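Local coordinates for plasmodesmata-located protein 5 (Arabidopsis thaliana, PDB 6GRE) that modulates cell-to-cell trafficking in plants, restricting plasmodesmal permeability through callose deposition during salicylic acid-triggered immune responses and supporting innate immunity, at residues 58-70 against 101-113. Residues are numbered along the deposited sequence; the frame is centred on the assembly and turned at random.
Sequences VTVYGIYQCRGDL and ENCLIRYDNKSFL. With NA (sodium ion), chain K; NAG (2-acetamido-2-deoxy-beta-D-glucopyranose), chain C.
Tyr-61, Ile-63 and Asn-102 bury the most surface where strands 60-66 and 103-108 pair in the five-stranded antiparallel sheet of the first Gnk2-homologous (DUF26) domain. The axes of the two strands make 169° between their N-to-C directions, and paired backbone bonds join Tyr-61 to Asp-108, Ile-63 to Arg-106 and Gln-65 to Leu-104.

The chain leaving strand 103-108 folds back over the Tyr-61 ring: Ser-111 N lies 3.5 Å above the ring plane, over its centre, and Ser-111 CB makes a CH-pi contact 4.2 Å from the centroid, while Asp-108 O sits at the ring edge. Ile-63 is wedged among apolar groups on the same sheet face. Its side chain and that of Leu-113 slide past each other in opposite directions, Ile-63 CG2 coming 3.6 Å from Leu-113 CD2; its CD1 meets Leu-104 CD1 at 3.9 Å, and its CG1 abuts the edge of the Phe-112 ring. The opposite face, with Tyr-64, Ile-105 and Tyr-107, is turned to helices 23-38 and 72-90, and the disulfides Cys-66 to Cys-75 and Cys-103 to Cys-78 tie both strands covalently to helix 72-90.

Beyond the strand end, Asn-102 takes two bonds from Arg-67: its O accepts Arg-67 N at 2.9 Å, and its OD1 accepts NH1 from above the carbonyl plane, the guanidinium and amide planes standing 84° apart. A bend at chi3 (61°) leaves the same guanidinium side-on to Asp-69, with NE and NH2 both given to OD1. Asp-69 OD2 binds the sodium ion at 2.0 Å, a site shared with Tyr-154 OH.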
loop_
_atom_site.group_PDB
_atom_site.type_symbol
_atom_site.label_atom_id
_atom_site.label_comp_id
_atom_site.label_asym_id
_atom_site.label_seq_id
_atom_site.Cartn_x
_atom_site.Cartn_y
_atom_site.Cartn_z
ATOM N N VAL A 58 16.432 -13.097 13.917
ATOM C CA VAL A 58 15.719 -13.990 12.983
ATOM C C VAL A 58 14.226 -13.649 12.883
ATOM O O VAL A 58 13.520 -14.197 12.041
ATOM C CB VAL A 58 15.880 -15.467 13.406
ATOM C CG1 VAL A 58 17.340 -15.914 13.407
ATOM C CG2 VAL A 58 15.213 -15.737 14.728
ATOM N N THR A 59 13.725 -12.813 13.789
ATOM C CA THR A 59 12.293 -12.528 13.850
ATOM C C THR A 59 11.911 -11.579 12.705
ATOM O O THR A 59 12.567 -10.571 12.498
ATOM C CB THR A 59 11.912 -11.927 15.208
ATOM O OG1 THR A 59 12.130 -12.939 16.201
ATOM C CG2 THR A 59 10.463 -11.504 15.287
ATOM N N VAL A 60 10.826 -11.932 12.021
ATOM C CA VAL A 60 10.285 -11.160 10.875
ATOM C C VAL A 60 8.888 -10.671 11.238
ATOM O O VAL A 60 8.111 -11.376 11.795
ATOM C CB VAL A 60 10.176 -11.969 9.570
ATOM C CG1 VAL A 60 10.098 -11.008 8.370
ATOM C CG2 VAL A 60 11.270 -13.006 9.407
ATOM N N TYR A 61 8.589 -9.440 10.822
ATOM C CA TYR A 61 7.317 -8.790 11.036
ATOM C C TYR A 61 6.771 -8.396 9.667
ATOM O O TYR A 61 7.495 -7.853 8.856
ATOM C CB TYR A 61 7.483 -7.531 11.887
ATOM C CG TYR A 61 8.135 -7.768 13.230
ATOM C CD1 TYR A 61 9.514 -7.815 13.341
ATOM C CD2 TYR A 61 7.377 -7.934 14.374
ATOM C CE1 TYR A 61 10.128 -8.033 14.565
ATOM C CE2 TYR A 61 7.975 -8.150 15.609
ATOM C CZ TYR A 61 9.356 -8.198 15.697
ATOM O OH TYR A 61 9.947 -8.431 16.915
ATOM N N GLY A 62 5.479 -8.624 9.468
ATOM C CA GLY A 62 4.938 -8.246 8.177
ATOM C C GLY A 62 3.451 -8.029 8.195
ATOM O O GLY A 62 2.721 -8.424 9.119
ATOM N N ILE A 63 3.001 -7.401 7.102
ATOM C CA ILE A 63 1.590 -7.276 6.807
ATOM C C ILE A 63 1.353 -7.565 5.326
ATOM O O ILE A 63 2.265 -7.421 4.493
ATOM C CB ILE A 63 1.054 -5.866 7.150
ATOM C CG1 ILE A 63 1.646 -4.796 6.221
ATOM C CG2 ILE A 63 1.276 -5.525 8.611
ATOM C CD1 ILE A 63 0.958 -3.444 6.285
ATOM N N TYR A 64 0.106 -7.899 5.006
ATOM C CA TYR A 64 -0.388 -7.636 3.657
ATOM C C TYR A 64 -1.678 -6.838 3.767
ATOM O O TYR A 64 -2.339 -6.818 4.802
ATOM C CB TYR A 64 -0.676 -8.913 2.876
ATOM C CG TYR A 64 -1.878 -9.651 3.386
ATOM C CD1 TYR A 64 -1.751 -10.545 4.440
ATOM C CD2 TYR A 64 -3.141 -9.467 2.843
ATOM C CE1 TYR A 64 -2.846 -11.216 4.952
ATOM C CE2 TYR A 64 -4.245 -10.135 3.344
ATOM C CZ TYR A 64 -4.101 -11.013 4.410
ATOM O OH TYR A 64 -5.173 -11.697 4.913
ATOM N N GLN A 65 -2.027 -6.151 2.680
ATOM C CA GLN A 65 -3.273 -5.450 2.628
ATOM C C GLN A 65 -3.773 -5.374 1.195
ATOM O O GLN A 65 -3.075 -4.926 0.308
ATOM C CB GLN A 65 -3.134 -4.026 3.129
ATOM C CG GLN A 65 -4.478 -3.314 3.201
ATOM C CD GLN A 65 -4.340 -2.038 3.982
ATOM O OE1 GLN A 65 -5.256 -1.210 4.040
ATOM N NE2 GLN A 65 -3.197 -1.886 4.624
ATOM N N CYS A 66 -5.003 -5.853 1.022
ATOM C CA CYS A 66 -5.710 -5.763 -0.255
ATOM C C CYS A 66 -6.609 -4.527 -0.246
ATOM O O CYS A 66 -7.071 -4.101 0.803
ATOM C CB CYS A 66 -6.552 -7.012 -0.482
ATOM S SG CYS A 66 -5.506 -8.462 -0.790
ATOM N N ARG A 67 -6.891 -4.027 -1.450
ATOM C CA ARG A 67 -7.901 -3.000 -1.651
ATOM C C ARG A 67 -9.166 -3.426 -0.890
ATOM O O ARG A 67 -9.540 -4.612 -0.893
ATOM C CB ARG A 67 -8.122 -2.844 -3.159
ATOM C CG ARG A 67 -8.080 -1.427 -3.705
ATOM C CD ARG A 67 -8.417 -1.457 -5.186
ATOM N NE ARG A 67 -9.762 -1.986 -5.388
ATOM C CZ ARG A 67 -10.223 -2.517 -6.513
ATOM N NH1 ARG A 67 -9.426 -2.693 -7.554
ATOM N NH2 ARG A 67 -11.493 -2.883 -6.577
ATOM N N GLY A 68 -9.845 -2.464 -0.258
ATOM C CA GLY A 68 -10.866 -2.673 0.766
ATOM C C GLY A 68 -12.168 -3.292 0.269
ATOM O O GLY A 68 -12.978 -3.763 1.088
ATOM N N ASP A 69 -12.333 -3.384 -1.050
ATOM C CA ASP A 69 -13.543 -3.946 -1.636
ATOM C C ASP A 69 -13.242 -5.235 -2.415
ATOM O O ASP A 69 -14.125 -5.761 -3.097
ATOM C CB ASP A 69 -14.198 -2.900 -2.536
ATOM C CG ASP A 69 -13.287 -2.361 -3.627
ATOM O OD1 ASP A 69 -12.069 -2.660 -3.610
ATOM O OD2 ASP A 69 -13.790 -1.599 -4.476
ATOM N N LEU A 70 -12.011 -5.745 -2.343
ATOM C CA LEU A 70 -11.629 -6.947 -3.080
ATOM C C LEU A 70 -12.277 -8.184 -2.446
ATOM O O LEU A 70 -12.262 -8.350 -1.237
ATOM C CB LEU A 70 -10.108 -7.125 -3.028
ATOM C CG LEU A 70 -9.239 -6.426 -4.067
ATOM C CD1 LEU A 70 -7.945 -7.214 -4.218
ATOM C CD2 LEU A 70 -9.922 -6.267 -5.422
ATOM N N GLU A 101 -1.313 -2.548 -7.719
ATOM C CA GLU A 101 -2.523 -1.785 -7.820
ATOM C C GLU A 101 -3.522 -2.217 -6.734
ATOM O O GLU A 101 -4.111 -1.362 -6.070
ATOM C CB GLU A 101 -3.110 -1.962 -9.217
ATOM C CG GLU A 101 -4.297 -1.068 -9.498
ATOM C CD GLU A 101 -4.031 0.414 -9.725
ATOM O OE1 GLU A 101 -2.849 0.851 -9.690
ATOM O OE2 GLU A 101 -5.020 1.132 -9.971
ATOM N N ASN A 102 -3.680 -3.527 -6.530
ATOM C CA ASN A 102 -4.780 -4.029 -5.715
ATOM C C ASN A 102 -4.321 -4.589 -4.357
ATOM O O ASN A 102 -5.153 -5.006 -3.572
ATOM C CB ASN A 102 -5.545 -5.106 -6.467
ATOM C CG ASN A 102 -6.373 -4.511 -7.587
ATOM O OD1 ASN A 102 -6.583 -3.303 -7.620
ATOM N ND2 ASN A 102 -6.832 -5.361 -8.486
ATOM N N CYS A 103 -3.032 -4.547 -4.057
ATOM C CA CYS A 103 -2.558 -5.075 -2.761
ATOM C C CYS A 103 -1.129 -4.618 -2.507
ATOM O O CYS A 103 -0.436 -4.165 -3.411
ATOM C CB CYS A 103 -2.626 -6.600 -2.658
ATOM S SG CYS A 103 -1.522 -7.471 -3.790
ATOM N N LEU A 104 -0.701 -4.752 -1.240
ATOM C CA LEU A 104 0.701 -4.594 -0.876
ATOM C C LEU A 104 1.111 -5.743 0.049
ATOM O O LEU A 104 0.247 -6.309 0.727
ATOM C CB LEU A 104 0.938 -3.235 -0.200
ATOM C CG LEU A 104 0.227 -3.003 1.135
ATOM C CD1 LEU A 104 1.056 -3.506 2.337
ATOM C CD2 LEU A 104 -0.127 -1.525 1.321
ATOM N N ILE A 105 2.415 -6.015 0.081
ATOM C CA ILE A 105 3.026 -6.804 1.130
ATOM C C ILE A 105 4.210 -6.021 1.687
ATOM O O ILE A 105 4.846 -5.239 0.973
ATOM C CB ILE A 105 3.427 -8.202 0.625
ATOM C CG1 ILE A 105 4.432 -8.142 -0.518
ATOM C CG2 ILE A 105 2.198 -9.013 0.285
ATOM C CD1 ILE A 105 5.049 -9.490 -0.864
ATOM N N ARG A 106 4.484 -6.207 2.981
ATOM C CA ARG A 106 5.532 -5.457 3.618
ATOM C C ARG A 106 6.094 -6.290 4.767
ATOM O O ARG A 106 5.327 -6.844 5.552
ATOM C CB ARG A 106 4.993 -4.112 4.118
ATOM C CG ARG A 106 6.038 -3.134 4.621
ATOM C CD ARG A 106 5.324 -1.842 4.997
ATOM N NE ARG A 106 6.240 -0.790 5.407
ATOM C CZ ARG A 106 5.966 0.501 5.336
ATOM N NH1 ARG A 106 4.737 0.885 5.048
ATOM N NH2 ARG A 106 6.926 1.394 5.538
ATOM N N TYR A 107 7.427 -6.331 4.845
ATOM C CA TYR A 107 8.086 -7.049 5.930
ATOM C C TYR A 107 9.359 -6.314 6.338
ATOM O O TYR A 107 9.935 -5.576 5.590
ATOM C CB TYR A 107 8.373 -8.486 5.508
ATOM C CG TYR A 107 9.191 -8.652 4.252
ATOM C CD1 TYR A 107 10.576 -8.630 4.276
ATOM C CD2 TYR A 107 8.577 -8.901 3.040
ATOM C CE1 TYR A 107 11.316 -8.804 3.117
ATOM C CE2 TYR A 107 9.297 -9.083 1.880
ATOM C CZ TYR A 107 10.677 -9.069 1.921
ATOM O OH TYR A 107 11.357 -9.285 0.763
ATOM N N ASP A 108 9.778 -6.559 7.582
ATOM C CA ASP A 108 10.915 -5.927 8.147
ATOM C C ASP A 108 11.363 -6.764 9.346
ATOM O O ASP A 108 10.634 -7.640 9.784
ATOM C CB ASP A 108 10.584 -4.484 8.547
ATOM C CG ASP A 108 11.792 -3.576 8.699
ATOM O OD1 ASP A 108 12.921 -4.039 8.478
ATOM O OD2 ASP A 108 11.586 -2.401 9.052
ATOM N N ASN A 109 12.563 -6.439 9.851
ATOM C CA ASN A 109 13.177 -7.164 10.979
ATOM C C ASN A 109 12.919 -6.430 12.307
ATOM O O ASN A 109 13.539 -6.709 13.307
ATOM C CB ASN A 109 14.668 -7.401 10.713
ATOM C CG ASN A 109 15.516 -6.161 10.873
ATOM O OD1 ASN A 109 15.066 -5.042 10.617
ATOM N ND2 ASN A 109 16.748 -6.351 11.313
ATOM N N LYS A 110 11.978 -5.485 12.298
ATOM C CA LYS A 110 11.433 -4.870 13.482
ATOM C C LYS A 110 9.975 -4.530 13.180
ATOM O O LYS A 110 9.593 -4.429 12.016
ATOM C CB LYS A 110 12.227 -3.609 13.838
ATOM C CG LYS A 110 12.148 -2.503 12.799
ATOM C CD LYS A 110 12.987 -1.286 13.111
ATOM C CE LYS A 110 13.048 -0.316 11.948
ATOM N NZ LYS A 110 13.562 -0.961 10.710
ATOM N N SER A 111 9.165 -4.404 14.218
ATOM C CA SER A 111 7.769 -4.051 14.029
ATOM C C SER A 111 7.670 -2.623 13.482
ATOM O O SER A 111 8.388 -1.723 13.904
ATOM C CB SER A 111 6.998 -4.192 15.288
ATOM O OG SER A 111 5.621 -3.930 15.078
ATOM N N PHE A 112 6.767 -2.442 12.512
ATOM C CA PHE A 112 6.398 -1.109 12.014
ATOM C C PHE A 112 4.911 -0.851 12.290
ATOM O O PHE A 112 4.387 0.156 11.814
ATOM C CB PHE A 112 6.708 -0.967 10.515
ATOM C CG PHE A 112 6.180 -2.094 9.660
ATOM C CD1 PHE A 112 4.866 -2.126 9.228
ATOM C CD2 PHE A 112 7.009 -3.144 9.295
ATOM C CE1 PHE A 112 4.382 -3.180 8.463
ATOM C CE2 PHE A 112 6.534 -4.194 8.526
ATOM C CZ PHE A 112 5.217 -4.211 8.100
ATOM N N LEU A 113 4.224 -1.715 13.053
ATOM C CA LEU A 113 2.769 -1.561 13.282
ATOM C C LEU A 113 2.496 -0.293 14.079
ATOM O O LEU A 113 3.087 -0.040 15.154
ATOM C CB LEU A 113 2.167 -2.753 14.020
ATOM C CG LEU A 113 2.265 -4.104 13.335
ATOM C CD1 LEU A 113 1.571 -5.153 14.184
ATOM C CD2 LEU A 113 1.670 -4.094 11.926
HETATM NA NA NA K . -12.964 0.136 -5.105
HETATM C C1 NAG C . 17.700 -5.290 11.530
HETATM C C2 NAG C . 18.229 -5.262 12.962
HETATM C C3 NAG C . 19.244 -4.149 13.135
HETATM C C4 NAG C . 20.337 -4.306 12.099
HETATM C C5 NAG C . 19.775 -4.477 10.680
HETATM C C6 NAG C . 20.852 -4.921 9.703
HETATM C C7 NAG C . 16.663 -6.039 14.653
HETATM C C8 NAG C . 15.591 -5.666 15.625
HETATM N N2 NAG C . 17.183 -5.052 13.938
HETATM O O3 NAG C . 19.780 -4.243 14.458
HETATM O O4 NAG C . 21.205 -3.163 12.150
HETATM O O5 NAG C . 18.772 -5.494 10.630
HETATM O O6 NAG C . 21.408 -6.184 10.122
HETATM O O7 NAG C . 17.040 -7.202 14.527
HETATM O O HOH W 1 14.428 -9.480 14.056
#